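Local coordinates for protein P35 antigen (PDB 4ALY) that is an outer surface lipoprotein of the Lyme disease agent, critical to infection after a tick bite, at residues 207-212 / 268-273; 175-180 / 262-267; 70-75 / 201-206; 78-83 / 193-198. All coordinates share one frame; numbering follows the deposited sequence.

The four contacts join helices, and in contact 4 a loop, of a helical chain without strands. Contacts 1 and 2 share helix 254-275, and their centres lie about 10 Å apart. They touch where Asp-209 OD1 lies 3.3 Å from Leu-267 CD2. Contacts 3 and 4 share helix 70-95 and are the closest pair, with centres about 8 Å apart. There Leu-203 CD2 packs 3.6 Å from Leu-195 O. Contact 1 also touches both contacts of the second pair. It shares helix 200-233 with contact 3, and its Tyr-207 CB meets Leu-75 CD2 at 3.7 Å. Phe-210 CZ reaches Ser-83 OG of contact 4 at 3.4 Å. Contact 2 lies about 6 Å from contact 3 by nearest atoms.

Contact 1 (207-212 / 268-273); sequences YNDFEK and VNTTTN
Asp-209 and Thr-271 mark the closest backbone approach of two helical segments, 207-212 and 268-273, with their CA atoms 8.5 Å apart. The segments run in broadly opposite directions. This is a sparse side-by-side meeting of two roughly antiparallel helices, 200-233 and 254-275, in the helical bundle. Contact is limited to three residues. Asp-209 points toward the other helix, and its OD2 lies 3.5 Å from the CG2 methyl of Thr-270. The two side chains cross obliquely. The first torsion of Thr-270 (chi1 -63°) sets CG2 trans to the backbone N, which presents the methyl to the carboxylate. The hydroxyl is occupied within its own helix, where OG1 bonds to Asp-266 O. Thr-271 OG1 lies 4.2 Å from Asp-209 OD2 and bonds instead to Leu-267 O. No hydrogen bond joins the two segments; Asp-209 is a buried residue. Within the bundle, Thr-271 also packs on Ile-184 of helix 163-189, and Val-268 on Lys-187 of the same helix. Phe-210 reaches both that helix, at Ser-185 and Ile-188, and helix 70-95, at Arg-82.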
loop_
_atom_site.group_PDB
_atom_site.type_symbol
_atom_site.label_atom_id
_atom_site.label_comp_id
_atom_site.label_asym_id
_atom_site.label_seq_id
_atom_site.Cartn_x
_atom_site.Cartn_y
_atom_site.Cartn_z
ATOM N N TYR A 207 -17.513 -0.062 7.574
ATOM C CA TYR A 207 -17.608 -1.110 6.582
ATOM C C TYR A 207 -17.424 -0.589 5.142
ATOM O O TYR A 207 -16.747 -1.231 4.314
ATOM C CB TYR A 207 -18.903 -1.867 6.740
ATOM C CG TYR A 207 -19.073 -2.842 5.623
ATOM C CD1 TYR A 207 -18.441 -4.117 5.641
ATOM C CD2 TYR A 207 -19.790 -2.478 4.508
ATOM C CE1 TYR A 207 -18.597 -4.995 4.567
ATOM C CE2 TYR A 207 -19.935 -3.329 3.456
ATOM C CZ TYR A 207 -19.352 -4.564 3.483
ATOM O OH TYR A 207 -19.567 -5.312 2.368
ATOM N N ASN A 208 -18.018 0.565 4.837
ATOM C CA ASN A 208 -17.754 1.232 3.567
ATOM C C ASN A 208 -16.289 1.704 3.448
ATOM O O ASN A 208 -15.710 1.650 2.369
ATOM C CB ASN A 208 -18.751 2.370 3.335
ATOM C CG ASN A 208 -20.161 1.848 3.011
ATOM O OD1 ASN A 208 -20.319 0.868 2.270
ATOM N ND2 ASN A 208 -21.179 2.484 3.571
ATOM N N ASP A 209 -15.692 2.156 4.549
ATOM C CA ASP A 209 -14.291 2.504 4.528
ATOM C C ASP A 209 -13.431 1.336 3.965
ATOM O O ASP A 209 -12.622 1.541 3.058
ATOM C CB ASP A 209 -13.870 2.977 5.908
ATOM C CG ASP A 209 -14.374 4.424 6.207
ATOM O OD1 ASP A 209 -15.047 5.012 5.322
ATOM O OD2 ASP A 209 -14.064 4.997 7.298
ATOM N N PHE A 210 -13.675 0.108 4.422
ATOM C CA PHE A 210 -12.987 -1.073 3.874
ATOM C C PHE A 210 -13.113 -1.195 2.387
ATOM O O PHE A 210 -12.156 -1.549 1.712
ATOM C CB PHE A 210 -13.400 -2.399 4.546
ATOM C CG PHE A 210 -12.666 -2.644 5.815
ATOM C CD1 PHE A 210 -11.248 -2.489 5.845
ATOM C CD2 PHE A 210 -13.343 -2.942 6.995
ATOM C CE1 PHE A 210 -10.518 -2.669 7.027
ATOM C CE2 PHE A 210 -12.630 -3.104 8.183
ATOM C CZ PHE A 210 -11.223 -2.977 8.208
ATOM N N GLU A 211 -14.288 -0.882 1.879
ATOM C CA GLU A 211 -14.537 -0.937 0.453
ATOM C C GLU A 211 -13.750 0.032 -0.373
ATOM O O GLU A 211 -13.344 -0.298 -1.492
ATOM C CB GLU A 211 -16.012 -0.701 0.197
ATOM C CG GLU A 211 -16.675 -1.933 -0.380
ATOM C CD GLU A 211 -18.109 -2.117 0.079
ATOM O OE1 GLU A 211 -18.754 -1.159 0.579
ATOM O OE2 GLU A 211 -18.589 -3.254 -0.064
ATOM N N LYS A 212 -13.570 1.246 0.128
ATOM C CA LYS A 212 -12.776 2.223 -0.598
ATOM C C LYS A 212 -11.299 1.857 -0.529
ATOM O O LYS A 212 -10.585 1.919 -1.527
ATOM C CB LYS A 212 -13.060 3.646 -0.116
ATOM C CG LYS A 212 -14.326 4.187 -0.762
ATOM C CD LYS A 212 -14.983 5.219 0.126
ATOM C CE LYS A 212 -16.480 5.005 0.231
ATOM N NZ LYS A 212 -16.811 5.780 1.440
ATOM N N VAL A 268 -8.343 7.036 8.006
ATOM C CA VAL A 268 -7.781 6.839 9.327
ATOM C C VAL A 268 -8.497 7.699 10.408
ATOM O O VAL A 268 -8.972 7.167 11.417
ATOM C CB VAL A 268 -6.254 7.054 9.336
ATOM C CG1 VAL A 268 -5.753 7.037 10.782
ATOM C CG2 VAL A 268 -5.524 5.993 8.456
ATOM N N ASN A 269 -8.577 9.010 10.195
ATOM C CA ASN A 269 -9.251 9.899 11.133
ATOM C C ASN A 269 -10.682 9.457 11.417
ATOM O O ASN A 269 -11.054 9.302 12.574
ATOM C CB ASN A 269 -9.230 11.374 10.683
ATOM C CG ASN A 269 -7.826 11.991 10.685
ATOM O OD1 ASN A 269 -7.644 13.065 10.120
ATOM N ND2 ASN A 269 -6.844 11.342 11.312
ATOM N N THR A 270 -11.475 9.243 10.378
ATOM C CA THR A 270 -12.837 8.735 10.564
ATOM C C THR A 270 -12.933 7.500 11.504
ATOM O O THR A 270 -13.851 7.387 12.345
ATOM C CB THR A 270 -13.447 8.456 9.203
ATOM O OG1 THR A 270 -13.524 9.704 8.529
ATOM C CG2 THR A 270 -14.858 7.826 9.285
ATOM N N THR A 271 -11.953 6.611 11.389
ATOM C CA THR A 271 -11.954 5.396 12.138
ATOM C C THR A 271 -11.716 5.711 13.594
ATOM O O THR A 271 -12.362 5.125 14.472
ATOM C CB THR A 271 -10.869 4.444 11.608
ATOM O OG1 THR A 271 -11.131 4.177 10.223
ATOM C CG2 THR A 271 -10.884 3.167 12.380
ATOM N N THR A 272 -10.795 6.632 13.865
ATOM C CA THR A 272 -10.517 6.995 15.246
ATOM C C THR A 272 -11.745 7.664 15.829
ATOM O O THR A 272 -12.068 7.399 17.002
ATOM C CB THR A 272 -9.319 7.960 15.382
ATOM O OG1 THR A 272 -8.233 7.461 14.583
ATOM C CG2 THR A 272 -8.893 8.097 16.862
ATOM N N ASN A 273 -12.390 8.527 15.013
ATOM C CA ASN A 273 -13.539 9.349 15.442
ATOM C C ASN A 273 -14.693 8.401 15.764
ATOM O O ASN A 273 -15.187 8.388 16.883
ATOM C CB ASN A 273 -14.038 10.324 14.350
ATOM C CG ASN A 273 -13.039 11.430 13.977
ATOM O OD1 ASN A 273 -12.121 11.785 14.713
ATOM N ND2 ASN A 273 -13.253 12.000 12.802
#

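Contact 2 (175-180 / 262-267)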
loop_
_atom_site.group_PDB
_atom_site.type_symbol
_atom_site.label_atom_id
_atom_site.label_comp_id
_atom_site.label_asym_id
_atom_site.label_seq_id
_atom_site.Cartn_x
_atom_site.Cartn_y
_atom_site.Cartn_z
ATOM N N PHE A 175 2.811 1.495 -0.450
ATOM C CA PHE A 175 2.997 1.367 1.000
ATOM C C PHE A 175 1.814 2.038 1.729
ATOM O O PHE A 175 1.222 1.425 2.646
ATOM C CB PHE A 175 4.340 1.894 1.463
ATOM C CG PHE A 175 4.417 2.118 2.939
ATOM C CD1 PHE A 175 4.780 1.078 3.802
ATOM C CD2 PHE A 175 4.134 3.361 3.474
ATOM C CE1 PHE A 175 4.849 1.302 5.162
ATOM C CE2 PHE A 175 4.169 3.595 4.844
ATOM C CZ PHE A 175 4.527 2.564 5.694
ATOM N N SER A 176 1.405 3.244 1.316
ATOM C CA SER A 176 0.509 4.026 2.228
ATOM C C SER A 176 -0.856 3.374 2.369
ATOM O O SER A 176 -1.452 3.423 3.415
ATOM C CB SER A 176 0.369 5.462 1.722
ATOM O OG SER A 176 1.581 6.128 1.909
ATOM N N ILE A 177 -1.351 2.789 1.273
ATOM C CA ILE A 177 -2.676 2.139 1.195
ATOM C C ILE A 177 -2.731 0.868 2.080
ATOM O O ILE A 177 -3.720 0.631 2.818
ATOM C CB ILE A 177 -2.954 1.704 -0.237
ATOM C CG1 ILE A 177 -2.998 2.927 -1.192
ATOM C CG2 ILE A 177 -4.222 0.846 -0.273
ATOM C CD1 ILE A 177 -3.039 2.525 -2.652
ATOM N N GLN A 178 -1.678 0.042 1.963
ATOM C CA GLN A 178 -1.508 -1.138 2.780
ATOM C C GLN A 178 -1.396 -0.777 4.280
ATOM O O GLN A 178 -2.186 -1.286 5.072
ATOM C CB GLN A 178 -0.308 -1.964 2.290
ATOM C CG GLN A 178 -0.245 -3.315 2.922
ATOM C CD GLN A 178 -1.495 -4.151 2.608
ATOM O OE1 GLN A 178 -2.013 -4.152 1.470
ATOM N NE2 GLN A 178 -1.996 -4.857 3.634
ATOM N N LEU A 179 -0.479 0.129 4.657
ATOM C CA LEU A 179 -0.429 0.668 6.030
ATOM C C LEU A 179 -1.808 1.111 6.519
ATOM O O LEU A 179 -2.220 0.774 7.649
ATOM C CB LEU A 179 0.536 1.861 6.124
ATOM C CG LEU A 179 0.495 2.644 7.447
ATOM C CD1 LEU A 179 0.920 1.793 8.658
ATOM C CD2 LEU A 179 1.384 3.880 7.382
ATOM N N ALA A 180 -2.535 1.864 5.679
ATOM C CA ALA A 180 -3.872 2.310 6.098
ATOM C C ALA A 180 -4.755 1.095 6.425
ATOM O O ALA A 180 -5.429 1.102 7.463
ATOM C CB ALA A 180 -4.539 3.180 5.049
ATOM N N ASP A 262 -5.064 12.338 0.722
ATOM C CA ASP A 262 -6.218 12.946 1.389
ATOM C C ASP A 262 -7.194 11.913 1.862
ATOM O O ASP A 262 -7.580 11.958 3.013
ATOM C CB ASP A 262 -6.970 13.914 0.469
ATOM C CG ASP A 262 -6.205 15.221 0.223
ATOM O OD1 ASP A 262 -5.239 15.559 0.966
ATOM O OD2 ASP A 262 -6.605 15.904 -0.746
ATOM N N ILE A 263 -7.557 10.983 0.960
ATOM C CA ILE A 263 -8.508 9.909 1.213
ATOM C C ILE A 263 -8.048 8.940 2.302
ATOM O O ILE A 263 -8.835 8.607 3.203
ATOM C CB ILE A 263 -8.826 9.142 -0.067
ATOM C CG1 ILE A 263 -9.074 10.137 -1.186
ATOM C CG2 ILE A 263 -10.043 8.236 0.130
ATOM C CD1 ILE A 263 -9.681 9.549 -2.452
ATOM N N ILE A 264 -6.775 8.533 2.256
ATOM C CA ILE A 264 -6.214 7.721 3.325
ATOM C C ILE A 264 -6.312 8.381 4.708
ATOM O O ILE A 264 -6.774 7.744 5.684
ATOM C CB ILE A 264 -4.754 7.330 3.063
ATOM C CG1 ILE A 264 -4.703 6.189 2.053
ATOM C CG2 ILE A 264 -4.115 6.883 4.370
ATOM C CD1 ILE A 264 -3.445 6.167 1.213
ATOM N N LEU A 265 -5.873 9.633 4.800
ATOM C CA LEU A 265 -5.952 10.393 6.075
ATOM C C LEU A 265 -7.409 10.539 6.508
ATOM O O LEU A 265 -7.726 10.358 7.665
ATOM C CB LEU A 265 -5.313 11.768 5.907
ATOM C CG LEU A 265 -5.134 12.705 7.095
ATOM C CD1 LEU A 265 -4.401 11.974 8.235
ATOM C CD2 LEU A 265 -4.400 14.002 6.673
ATOM N N ASP A 266 -8.306 10.817 5.566
ATOM C CA ASP A 266 -9.733 10.876 5.886
ATOM C C ASP A 266 -10.257 9.560 6.460
ATOM O O ASP A 266 -11.132 9.566 7.302
ATOM C CB ASP A 266 -10.580 11.334 4.684
ATOM C CG ASP A 266 -10.264 12.798 4.243
ATOM O OD1 ASP A 266 -9.746 13.580 5.058
ATOM O OD2 ASP A 266 -10.513 13.162 3.067
ATOM N N LEU A 267 -9.722 8.444 5.998
ATOM C CA LEU A 267 -10.188 7.130 6.411
ATOM C C LEU A 267 -9.611 6.702 7.764
ATOM O O LEU A 267 -10.310 6.090 8.598
ATOM C CB LEU A 267 -9.837 6.117 5.342
ATOM C CG LEU A 267 -10.640 6.233 4.051
ATOM C CD1 LEU A 267 -10.037 5.255 3.072
ATOM C CD2 LEU A 267 -12.129 5.928 4.181
#
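Ile-264 lays its two branches against one side of segment 175-180, over Ser-176, Ile-177 and Ala-180. This is apolar helix-to-helix packing inside an all-helical fold of the Borrelia CRASP-1-like family. The two helical segments run nearly parallel, at 12°, and their axes come within 10.4 Å. The nearest backbone pair is Ala-180 with Ile-264, whose CA atoms are 6.5 Å apart. That closeness is consistent with the small side chain of Ala-180.

The branches of Ile-264 divide the work. CG1 stands trans to the carbonyl carbon (chi1 -78°) and carries CD1 to Ser-176 and Ile-177. CG2 lies on the other branch and meets Ala-180, one helical turn further along segment 175-180. CD1 rests 3.9 Å from Ser-176 CB, so it is the carbon of the serine that does the touching. The serine hydroxyl is used elsewhere: OG bonds to Ile-171 O, with a weak bond to Asn-172 O. The side chain of Ile-177 crosses that of Ile-264 at about a right angle, and its CG1 is 4.1 Å from CD1. Ile-177 also packs on Leu-216 of helix 200-233, which brings a third helix to this place. Leu-267 of the other segment touches helix 200-233 too, at Leu-213. No hydrogen bond crosses between the segments. The shortest approach is between methyl groups, with Ala-180 CB 3.8 Å from Ile-264 CG2.

Contact 3 (70-75 / 201-206); sequences PEVAKL and PNLETL
Leu-75 packs against both Leu-203 and Glu-204, and Val-72 adds a second apolar meeting with Leu-203. The contact sets the first turns of helix 70-95, the first modelled helix, against the start of helix 200-233. The two segments run in broadly the same direction and cross at 35°, with their axes 10.5 Å apart at the closest.

The apolar contacts come first. Leu-75 points toward the other helix and sets CD1 3.8 Å from Leu-203 CB. Val-72 CG1 approaches Leu-203 CD1 at 3.9 Å, with the two side chains at about a right angle. Leu-203 therefore meets two residues one turn apart on segment 70-75.

Carbon-to-oxygen contacts form the second group. Leu-75 CD2 lies 3.8 Å from the backbone oxygen Leu-203 O. Glu-204 bends at its second torsion (chi2 -63°), which brings the carboxylate back against Leu-75. OE2 is 3.5 Å from Leu-75 CD1, and OE1 is 4.0 Å from Leu-75 CD2, so both oxygens lie along the leucine methyls. No hydrogen bond crosses the contact.

Charge is the last kind. A long, weak ion pair with Lys-200 may partly offset the charge of Glu-204.

Around this contact, Leu-203 continues onto Ile-76 of helix 70-95. Asn-202 packs on Ile-274 of helix 254-275, so helix 200-233 lies against two other helices here.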
loop_
_atom_site.group_PDB
_atom_site.type_symbol
_atom_site.label_atom_id
_atom_site.label_comp_id
_atom_site.label_asym_id
_atom_site.label_seq_id
_atom_site.Cartn_x
_atom_site.Cartn_y
_atom_site.Cartn_z
ATOM N N PRO A 70 -30.650 -7.844 13.058
ATOM C CA PRO A 70 -29.986 -9.005 12.441
ATOM C C PRO A 70 -29.042 -8.585 11.306
ATOM O O PRO A 70 -27.983 -9.208 11.133
ATOM C CB PRO A 70 -31.142 -9.859 11.916
ATOM C CG PRO A 70 -32.387 -9.063 12.163
ATOM C CD PRO A 70 -32.083 -8.096 13.254
ATOM N N GLU A 71 -29.438 -7.553 10.553
ATOM C CA GLU A 71 -28.526 -6.804 9.691
ATOM C C GLU A 71 -27.308 -6.229 10.489
ATOM O O GLU A 71 -26.149 -6.409 10.064
ATOM C CB GLU A 71 -29.279 -5.698 8.965
ATOM C CG GLU A 71 -29.005 -5.589 7.472
ATOM C CD GLU A 71 -30.226 -5.084 6.694
ATOM O OE1 GLU A 71 -31.259 -5.779 6.717
ATOM O OE2 GLU A 71 -30.165 -4.007 6.050
ATOM N N VAL A 72 -27.546 -5.593 11.642
ATOM C CA VAL A 72 -26.427 -5.123 12.501
ATOM C C VAL A 72 -25.457 -6.258 12.870
ATOM O O VAL A 72 -24.236 -6.072 12.781
ATOM C CB VAL A 72 -26.895 -4.319 13.757
ATOM C CG1 VAL A 72 -25.795 -4.156 14.815
ATOM C CG2 VAL A 72 -27.390 -2.955 13.330
ATOM N N ALA A 73 -25.991 -7.428 13.242
ATOM C CA ALA A 73 -25.154 -8.573 13.645
ATOM C C ALA A 73 -24.219 -9.031 12.530
ATOM O O ALA A 73 -23.058 -9.342 12.780
ATOM C CB ALA A 73 -25.994 -9.732 14.148
ATOM N N LYS A 74 -24.755 -9.053 11.309
ATOM C CA LYS A 74 -24.014 -9.300 10.074
ATOM C C LYS A 74 -22.892 -8.285 9.813
ATOM O O LYS A 74 -21.751 -8.704 9.557
ATOM C CB LYS A 74 -24.968 -9.349 8.871
ATOM C CG LYS A 74 -25.328 -10.761 8.471
ATOM C CD LYS A 74 -25.463 -10.871 6.963
ATOM C CE LYS A 74 -26.929 -11.035 6.559
ATOM N NZ LYS A 74 -27.619 -12.110 7.326
ATOM N N LEU A 75 -23.204 -6.986 9.897
ATOM C CA LEU A 75 -22.223 -5.930 9.701
ATOM C C LEU A 75 -21.041 -6.091 10.623
ATOM O O LEU A 75 -19.927 -5.955 10.161
ATOM C CB LEU A 75 -22.794 -4.541 9.926
ATOM C CG LEU A 75 -23.240 -3.648 8.772
ATOM C CD1 LEU A 75 -23.833 -2.384 9.362
ATOM C CD2 LEU A 75 -22.120 -3.253 7.841
ATOM N N PRO A 201 -25.372 3.781 11.380
ATOM C CA PRO A 201 -24.589 4.640 10.440
ATOM C C PRO A 201 -23.002 4.546 10.502
ATOM O O PRO A 201 -22.346 4.427 9.450
ATOM C CB PRO A 201 -25.091 6.058 10.791
ATOM C CG PRO A 201 -26.528 5.827 11.181
ATOM C CD PRO A 201 -26.629 4.443 11.789
ATOM N N ASN A 202 -22.430 4.624 11.707
ATOM C CA ASN A 202 -21.017 4.324 11.984
ATOM C C ASN A 202 -20.520 2.932 11.518
ATOM O O ASN A 202 -19.539 2.835 10.751
ATOM C CB ASN A 202 -20.772 4.472 13.488
ATOM C CG ASN A 202 -20.969 5.908 13.963
ATOM O OD1 ASN A 202 -21.246 6.793 13.160
ATOM N ND2 ASN A 202 -20.779 6.149 15.270
ATOM N N LEU A 203 -21.181 1.859 11.977
ATOM C CA LEU A 203 -20.954 0.506 11.423
ATOM C C LEU A 203 -20.984 0.434 9.896
ATOM O O LEU A 203 -20.237 -0.339 9.310
ATOM C CB LEU A 203 -21.894 -0.527 12.021
ATOM C CG LEU A 203 -21.844 -0.717 13.536
ATOM C CD1 LEU A 203 -22.912 -1.701 13.980
ATOM C CD2 LEU A 203 -20.488 -1.200 14.026
ATOM N N GLU A 204 -21.789 1.261 9.244
ATOM C CA GLU A 204 -21.825 1.260 7.762
ATOM C C GLU A 204 -20.603 1.919 7.150
ATOM O O GLU A 204 -20.083 1.456 6.136
ATOM C CB GLU A 204 -23.093 1.986 7.201
ATOM C CG GLU A 204 -24.354 1.146 7.220
ATOM C CD GLU A 204 -24.248 -0.086 6.348
ATOM O OE1 GLU A 204 -23.288 -0.188 5.550
ATOM O OE2 GLU A 204 -25.123 -0.964 6.461
ATOM N N THR A 205 -20.211 3.046 7.741
ATOM C CA THR A 205 -19.142 3.835 7.218
ATOM C C THR A 205 -17.846 3.035 7.364
ATOM O O THR A 205 -17.067 2.870 6.396
ATOM C CB THR A 205 -19.057 5.191 7.931
ATOM O OG1 THR A 205 -20.072 6.033 7.397
ATOM C CG2 THR A 205 -17.679 5.876 7.673
ATOM N N LEU A 206 -17.648 2.460 8.539
ATOM C CA LEU A 206 -16.405 1.739 8.727
ATOM C C LEU A 206 -16.352 0.519 7.808
ATOM O O LEU A 206 -15.323 0.218 7.180
ATOM C CB LEU A 206 -16.039 1.567 10.229
ATOM C CG LEU A 206 -16.240 0.360 11.109
ATOM C CD1 LEU A 206 -16.695 0.750 12.514
ATOM C CD2 LEU A 206 -17.235 -0.549 10.442
#

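Contact 4 (78-83 / 193-198); sequences KILDRS and DKLQQL
Ile-79 and Leu-80 meet Leu-195 without an aromatic ring or planar side chain between them. The flat group with defined neighbours is the peptide carbonyl of Ile-79. Ser-83 N and Ser-83 OG reach its oxygen from opposite faces of the carbonyl plane. Ser-83 OG donates to Ile-79 O at 3.0 Å from a position tilted 31° out of that plane. Two bonds thus hold the one oxygen of Ile-79.

Across the contact, Leu-195 CD2 serves both partners. It lies 4.0 Å from Ile-79 CG2 and 4.1 Å from Leu-80 CD2. The side chains of Leu-80 and Leu-195 run past one another in opposing directions, while Ile-79 crosses Leu-195 at a slant. Ile-79 has chi1 of -73°, placing CG2 trans to the backbone N and on the side of the leucine.

Segment 193-198 belongs to the connection between helices 163-189 and 200-233. Leu-195 also packs on Ile-278 near the chain end, and Ile-79 on Ile-188 and Leu-206. The loop leucine is thereby drawn in among helix 70-95 and its neighbours. Contact between the two segments is entirely between carbons, so shape and burial hold them together rather than directional bonds.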
loop_
_atom_site.group_PDB
_atom_site.type_symbol
_atom_site.label_atom_id
_atom_site.label_comp_id
_atom_site.label_asym_id
_atom_site.label_seq_id
_atom_site.Cartn_x
_atom_site.Cartn_y
_atom_site.Cartn_z
ATOM N N LYS A 78 -19.038 -9.100 9.399
ATOM C CA LYS A 78 -18.328 -8.855 8.136
ATOM C C LYS A 78 -17.155 -7.914 8.326
ATOM O O LYS A 78 -16.095 -8.141 7.772
ATOM C CB LYS A 78 -19.238 -8.240 7.100
ATOM C CG LYS A 78 -19.918 -9.190 6.145
ATOM C CD LYS A 78 -20.901 -8.355 5.333
ATOM C CE LYS A 78 -21.873 -9.215 4.536
ATOM N NZ LYS A 78 -21.145 -9.913 3.435
ATOM N N ILE A 79 -17.348 -6.861 9.107
ATOM C CA ILE A 79 -16.267 -5.982 9.541
ATOM C C ILE A 79 -15.149 -6.690 10.334
ATOM O O ILE A 79 -13.949 -6.422 10.133
ATOM C CB ILE A 79 -16.839 -4.850 10.385
ATOM C CG1 ILE A 79 -17.599 -3.862 9.484
ATOM C CG2 ILE A 79 -15.756 -4.176 11.255
ATOM C CD1 ILE A 79 -18.618 -3.058 10.278
ATOM N N LEU A 80 -15.544 -7.583 11.246
ATOM C CA LEU A 80 -14.577 -8.338 12.034
ATOM C C LEU A 80 -13.837 -9.371 11.199
ATOM O O LEU A 80 -12.662 -9.605 11.477
ATOM C CB LEU A 80 -15.223 -9.024 13.240
ATOM C CG LEU A 80 -15.586 -8.131 14.426
ATOM C CD1 LEU A 80 -15.950 -8.989 15.637
ATOM C CD2 LEU A 80 -14.473 -7.132 14.719
ATOM N N ASP A 81 -14.519 -9.987 10.222
ATOM C CA ASP A 81 -13.848 -10.869 9.298
ATOM C C ASP A 81 -12.809 -10.077 8.441
ATOM O O ASP A 81 -11.630 -10.427 8.469
ATOM C CB ASP A 81 -14.825 -11.654 8.398
ATOM C CG ASP A 81 -15.774 -12.570 9.185
ATOM O OD1 ASP A 81 -15.567 -12.795 10.426
ATOM O OD2 ASP A 81 -16.764 -13.030 8.555
ATOM N N ARG A 82 -13.251 -9.026 7.718
ATOM C CA ARG A 82 -12.378 -8.130 6.990
ATOM C C ARG A 82 -11.141 -7.644 7.802
ATOM O O ARG A 82 -10.013 -7.786 7.312
ATOM C CB ARG A 82 -13.155 -6.995 6.305
ATOM C CG ARG A 82 -13.760 -7.418 4.960
ATOM C CD ARG A 82 -14.696 -6.384 4.295
ATOM N NE ARG A 82 -14.013 -5.609 3.235
ATOM C CZ ARG A 82 -14.364 -5.582 1.945
ATOM N NH1 ARG A 82 -15.425 -6.270 1.542
ATOM N NH2 ARG A 82 -13.669 -4.854 1.066
ATOM N N SER A 83 -11.335 -7.182 9.040
ATOM C CA SER A 83 -10.212 -6.798 9.964
ATOM C C SER A 83 -9.311 -7.966 10.412
ATOM O O SER A 83 -8.088 -7.819 10.583
ATOM C CB SER A 83 -10.718 -6.118 11.254
ATOM O OG SER A 83 -11.431 -4.938 10.985
ATOM N N ASP A 193 -15.020 -6.066 21.211
ATOM C CA ASP A 193 -16.204 -6.446 22.010
ATOM C C ASP A 193 -17.285 -5.369 21.993
ATOM O O ASP A 193 -18.466 -5.692 22.075
ATOM C CB ASP A 193 -15.851 -6.743 23.472
ATOM C CG ASP A 193 -14.771 -7.782 23.625
ATOM O OD1 ASP A 193 -14.703 -8.757 22.832
ATOM O OD2 ASP A 193 -13.987 -7.612 24.570
ATOM N N LYS A 194 -16.858 -4.107 21.888
ATOM C CA LYS A 194 -17.729 -2.944 22.004
ATOM C C LYS A 194 -18.337 -2.353 20.706
ATOM O O LYS A 194 -18.962 -1.276 20.736
ATOM C CB LYS A 194 -17.034 -1.867 22.834
ATOM C CG LYS A 194 -17.000 -2.208 24.316
ATOM C CD LYS A 194 -15.769 -1.638 24.983
ATOM C CE LYS A 194 -14.525 -2.418 24.567
ATOM N NZ LYS A 194 -13.325 -1.526 24.585
ATOM N N LEU A 195 -18.188 -3.066 19.588
ATOM C CA LEU A 195 -18.772 -2.650 18.288
ATOM C C LEU A 195 -20.306 -2.714 18.251
ATOM O O LEU A 195 -20.929 -1.936 17.524
ATOM C CB LEU A 195 -18.205 -3.469 17.118
ATOM C CG LEU A 195 -17.150 -2.798 16.220
ATOM C CD1 LEU A 195 -15.938 -2.351 17.013
ATOM C CD2 LEU A 195 -16.719 -3.730 15.092
ATOM N N GLN A 196 -20.916 -3.637 19.005
ATOM C CA GLN A 196 -22.383 -3.641 19.115
ATOM C C GLN A 196 -22.920 -2.389 19.836
ATOM O O GLN A 196 -24.093 -2.084 19.722
ATOM C CB GLN A 196 -22.932 -4.898 19.770
ATOM C CG GLN A 196 -22.426 -5.104 21.187
ATOM C CD GLN A 196 -21.415 -6.211 21.227
ATOM O OE1 GLN A 196 -20.487 -6.250 20.401
ATOM N NE2 GLN A 196 -21.598 -7.148 22.163
ATOM N N GLN A 197 -22.054 -1.649 20.525
ATOM C CA GLN A 197 -22.451 -0.389 21.143
ATOM C C GLN A 197 -22.612 0.726 20.144
ATOM O O GLN A 197 -22.967 1.854 20.535
ATOM C CB GLN A 197 -21.437 0.072 22.165
ATOM C CG GLN A 197 -21.518 -0.631 23.503
ATOM C CD GLN A 197 -20.556 0.010 24.498
ATOM O OE1 GLN A 197 -19.914 -0.685 25.282
ATOM N NE2 GLN A 197 -20.420 1.346 24.435
ATOM N N LEU A 198 -22.335 0.436 18.869
ATOM C CA LEU A 198 -22.304 1.481 17.859
ATOM C C LEU A 198 -23.574 1.609 17.047
ATOM O O LEU A 198 -24.237 0.648 16.675
ATOM C CB LEU A 198 -21.077 1.373 16.942
ATOM C CG LEU A 198 -19.676 1.716 17.452
ATOM C CD1 LEU A 198 -18.698 1.352 16.351
ATOM C CD2 LEU A 198 -19.487 3.177 17.843
#